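Local coordinates for protein nucleoside 2-deoxyribosyltransferase (Enterococcus faecalis, PDB 7M5H) that probably acts on the N-glycosidic bond of deoxyribonucleosides or their monophosphates, as a Rossmann-like member of the nucleoside 2-deoxyribosyltransferase family, at residues Tyr8-Leu13 with Leu73-Asp78. Residues are numbered along the deposited sequence; the frame is centred on the assembly and turned at random.
Sequences YFAGPL and LVALLD
Phe9 meets two residues of the parallel neighbouring strand, Val74 and Leu76, its side chain slanting across theirs. Its CB leaves the strand on the same face as the Val74 side chain, and CG stands anti to the backbone N (chi1 -167°), beside the carbonyl carbon; beyond it, CD1 and CE1 each lie 4.0 Å from Val74 CG1. CZ, at the far end of the ring, meets both methyls of Leu76, CD1 at 3.6 Å and CD2 at 3.7 Å, while Phe9 CE2 touches Leu76 CD2. On the other face, Tyr8 and Leu73 lie side by side, Tyr8 CD2 3.7 Å from Leu73 CD1, and Ala10 CB packs against Leu73 CD2 and Ala75 CB.

Three backbone hydrogen bonds fix the register: Val74 N to Tyr8 O, Ala10 N to Val74 O (2.6 Å) and Leu76 N to Ala10 O (2.9 Å). Ala10 thus bonds residues flanking Ala75, the parallel-sheet pattern; the strand axes differ by only 15°.

Tyr8 OH is hydrogen-bonded to Asp63 and Glu89; Gly11 N bonds a glycerol, probably from the crystallisation liquor, which may mark a pocket. The pair lies between strands 36-39 and 100-103: helix 16-30 covers the Phe9 face, helices 56-68 and 84-96 the Tyr8 face.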
ATOM      1  N   TYR B   8     -24.817  -0.132   2.041  1.00 46.01           N
ATOM      2  CA  TYR B   8     -23.732  -0.906   1.454  1.00 47.67           C
ATOM      3  C   TYR B   8     -22.505  -0.761   2.345  1.00 46.51           C
ATOM      4  O   TYR B   8     -22.063   0.360   2.620  1.00 44.26           O
ATOM      5  CB  TYR B   8     -23.420  -0.441   0.032  1.00 42.63           C
ATOM      6  CG  TYR B   8     -22.342  -1.257  -0.646  1.00 40.90           C
ATOM      7  CD1 TYR B   8     -22.652  -2.433  -1.316  1.00 46.43           C
ATOM      8  CD2 TYR B   8     -21.013  -0.852  -0.616  1.00 38.85           C
ATOM      9  CE1 TYR B   8     -21.669  -3.184  -1.935  1.00 43.95           C
ATOM     10  CE2 TYR B   8     -20.024  -1.595  -1.232  1.00 45.62           C
ATOM     11  CZ  TYR B   8     -20.357  -2.760  -1.890  1.00 45.25           C
ATOM     12  OH  TYR B   8     -19.377  -3.504  -2.506  1.00 39.33           O
ATOM     13  N   PHE B   9     -21.960  -1.887   2.792  1.00 46.12           N
ATOM     14  CA  PHE B   9     -20.797  -1.900   3.676  1.00 44.52           C
ATOM     15  C   PHE B   9     -19.549  -2.069   2.816  1.00 47.68           C
ATOM     16  O   PHE B   9     -19.251  -3.169   2.341  1.00 42.30           O
ATOM     17  CB  PHE B   9     -20.919  -3.009   4.716  1.00 47.07           C
ATOM     18  CG  PHE B   9     -19.927  -2.900   5.838  1.00 46.95           C
ATOM     19  CD1 PHE B   9     -20.241  -2.197   6.988  1.00 43.43           C
ATOM     20  CD2 PHE B   9     -18.680  -3.496   5.740  1.00 45.03           C
ATOM     21  CE1 PHE B   9     -19.333  -2.093   8.023  1.00 43.75           C
ATOM     22  CE2 PHE B   9     -17.767  -3.398   6.771  1.00 46.27           C
ATOM     23  CZ  PHE B   9     -18.094  -2.694   7.914  1.00 42.19           C
ATOM     24  N   ALA B  10     -18.818  -0.976   2.619  1.00 38.41           N
ATOM     25  CA  ALA B  10     -17.597  -0.991   1.828  1.00 41.92           C
ATOM     26  C   ALA B  10     -16.393  -1.199   2.737  1.00 38.71           C
ATOM     27  O   ALA B  10     -16.260  -0.531   3.768  1.00 42.19           O
ATOM     28  CB  ALA B  10     -17.446   0.310   1.037  1.00 35.76           C
ATOM     29  N   GLY B  11     -15.521  -2.124   2.351  1.00 39.43           N
ATOM     30  CA  GLY B  11     -14.333  -2.425   3.111  1.00 36.62           C
ATOM     31  C   GLY B  11     -13.638  -3.661   2.583  1.00 36.33           C
ATOM     32  O   GLY B  11     -14.260  -4.529   1.963  1.00 37.31           O
ATOM     33  N   PRO B  12     -12.328  -3.759   2.804  1.00 32.44           N
ATOM     34  CA  PRO B  12     -11.615  -4.984   2.428  1.00 39.56           C
ATOM     35  C   PRO B  12     -12.185  -6.181   3.173  1.00 38.76           C
ATOM     36  O   PRO B  12     -12.590  -6.077   4.333  1.00 36.36           O
ATOM     37  CB  PRO B  12     -10.164  -4.694   2.835  1.00 34.93           C
ATOM     38  CG  PRO B  12     -10.264  -3.610   3.865  1.00 36.16           C
ATOM     39  CD  PRO B  12     -11.441  -2.775   3.449  1.00 29.25           C
ATOM     40  N   LEU B  13     -12.225  -7.324   2.489  1.00 35.28           N
ATOM     41  CA  LEU B  13     -12.902  -8.515   2.994  1.00 38.74           C
ATOM     42  C   LEU B  13     -12.122  -9.770   2.629  1.00 40.11           C
ATOM     43  O   LEU B  13     -12.701 -10.822   2.341  1.00 44.65           O
ATOM     44  CB  LEU B  13     -14.330  -8.602   2.457  1.00 38.76           C
ATOM     45  CG  LEU B  13     -14.469  -8.699   0.932  1.00 41.78           C
ATOM     46  CD1 LEU B  13     -15.586  -9.659   0.560  1.00 39.26           C
ATOM     47  CD2 LEU B  13     -14.704  -7.336   0.302  1.00 36.95           C
ATOM     48  N   LEU B  73     -23.757   4.545   2.159  1.00 42.54           N
ATOM     49  CA  LEU B  73     -22.563   3.723   2.026  1.00 42.22           C
ATOM     50  C   LEU B  73     -21.704   3.903   3.270  1.00 44.33           C
ATOM     51  O   LEU B  73     -21.322   5.028   3.608  1.00 45.55           O
ATOM     52  CB  LEU B  73     -21.782   4.095   0.764  1.00 37.85           C
ATOM     53  CG  LEU B  73     -20.609   3.194   0.374  1.00 42.05           C
ATOM     54  CD1 LEU B  73     -20.729   2.775  -1.081  1.00 47.05           C
ATOM     55  CD2 LEU B  73     -19.284   3.897   0.616  1.00 48.22           C
ATOM     56  N   VAL B  74     -21.421   2.801   3.958  1.00 39.04           N
ATOM     57  CA  VAL B  74     -20.496   2.787   5.083  1.00 40.06           C
ATOM     58  C   VAL B  74     -19.162   2.257   4.575  1.00 40.69           C
ATOM     59  O   VAL B  74     -19.099   1.164   4.002  1.00 46.13           O
ATOM     60  CB  VAL B  74     -21.031   1.934   6.245  1.00 45.26           C
ATOM     61  CG1 VAL B  74     -19.988   1.825   7.347  1.00 42.46           C
ATOM     62  CG2 VAL B  74     -22.320   2.531   6.787  1.00 44.71           C
ATOM     63  N   ALA B  75     -18.097   3.032   4.774  1.00 39.56           N
ATOM     64  CA  ALA B  75     -16.787   2.719   4.222  1.00 37.76           C
ATOM     65  C   ALA B  75     -15.749   2.629   5.330  1.00 37.78           C
ATOM     66  O   ALA B  75     -15.702   3.479   6.224  1.00 33.92           O
ATOM     67  CB  ALA B  75     -16.359   3.769   3.192  1.00 29.32           C
ATOM     68  N   LEU B  76     -14.915   1.595   5.262  1.00 34.56           N
ATOM     69  CA  LEU B  76     -13.805   1.416   6.187  1.00 33.70           C
ATOM     70  C   LEU B  76     -12.525   1.863   5.492  1.00 32.88           C
ATOM     71  O   LEU B  76     -12.154   1.310   4.450  1.00 35.94           O
ATOM     72  CB  LEU B  76     -13.705  -0.041   6.642  1.00 35.19           C
ATOM     73  CG  LEU B  76     -14.457  -0.425   7.923  1.00 45.97           C
ATOM     74  CD1 LEU B  76     -15.878   0.125   7.939  1.00 44.09           C
ATOM     75  CD2 LEU B  76     -14.474  -1.935   8.101  1.00 43.36           C
ATOM     76  N   LEU B  77     -11.857   2.866   6.063  1.00 30.14           N
ATOM     77  CA  LEU B  77     -10.695   3.484   5.436  1.00 30.76           C
ATOM     78  C   LEU B  77      -9.364   2.973   5.975  1.00 31.17           C
ATOM     79  O   LEU B  77      -8.317   3.323   5.419  1.00 32.47           O
ATOM     80  CB  LEU B  77     -10.748   5.008   5.608  1.00 31.83           C
ATOM     81  CG  LEU B  77     -12.015   5.740   5.162  1.00 29.18           C
ATOM     82  CD1 LEU B  77     -11.842   7.243   5.330  1.00 28.27           C
ATOM     83  CD2 LEU B  77     -12.371   5.396   3.724  1.00 26.41           C
ATOM     84  N   ASP B  78      -9.373   2.162   7.029  1.00 33.08           N
ATOM     85  CA  ASP B  78      -8.137   1.763   7.685  1.00 35.86           C
ATOM     86  C   ASP B  78      -7.297   0.860   6.780  1.00 34.38           C
ATOM     87  O   ASP B  78      -7.755   0.344   5.756  1.00 32.81           O
ATOM     88  CB  ASP B  78      -8.440   1.063   9.008  1.00 33.29           C
ATOM     89  CG  ASP B  78      -8.702   2.044  10.135  1.00 35.96           C
ATOM     90  OD1 ASP B  78      -7.817   2.881  10.411  1.00 31.99           O
ATOM     91  OD2 ASP B  78      -9.796   1.988  10.734  1.00 37.42           O
TER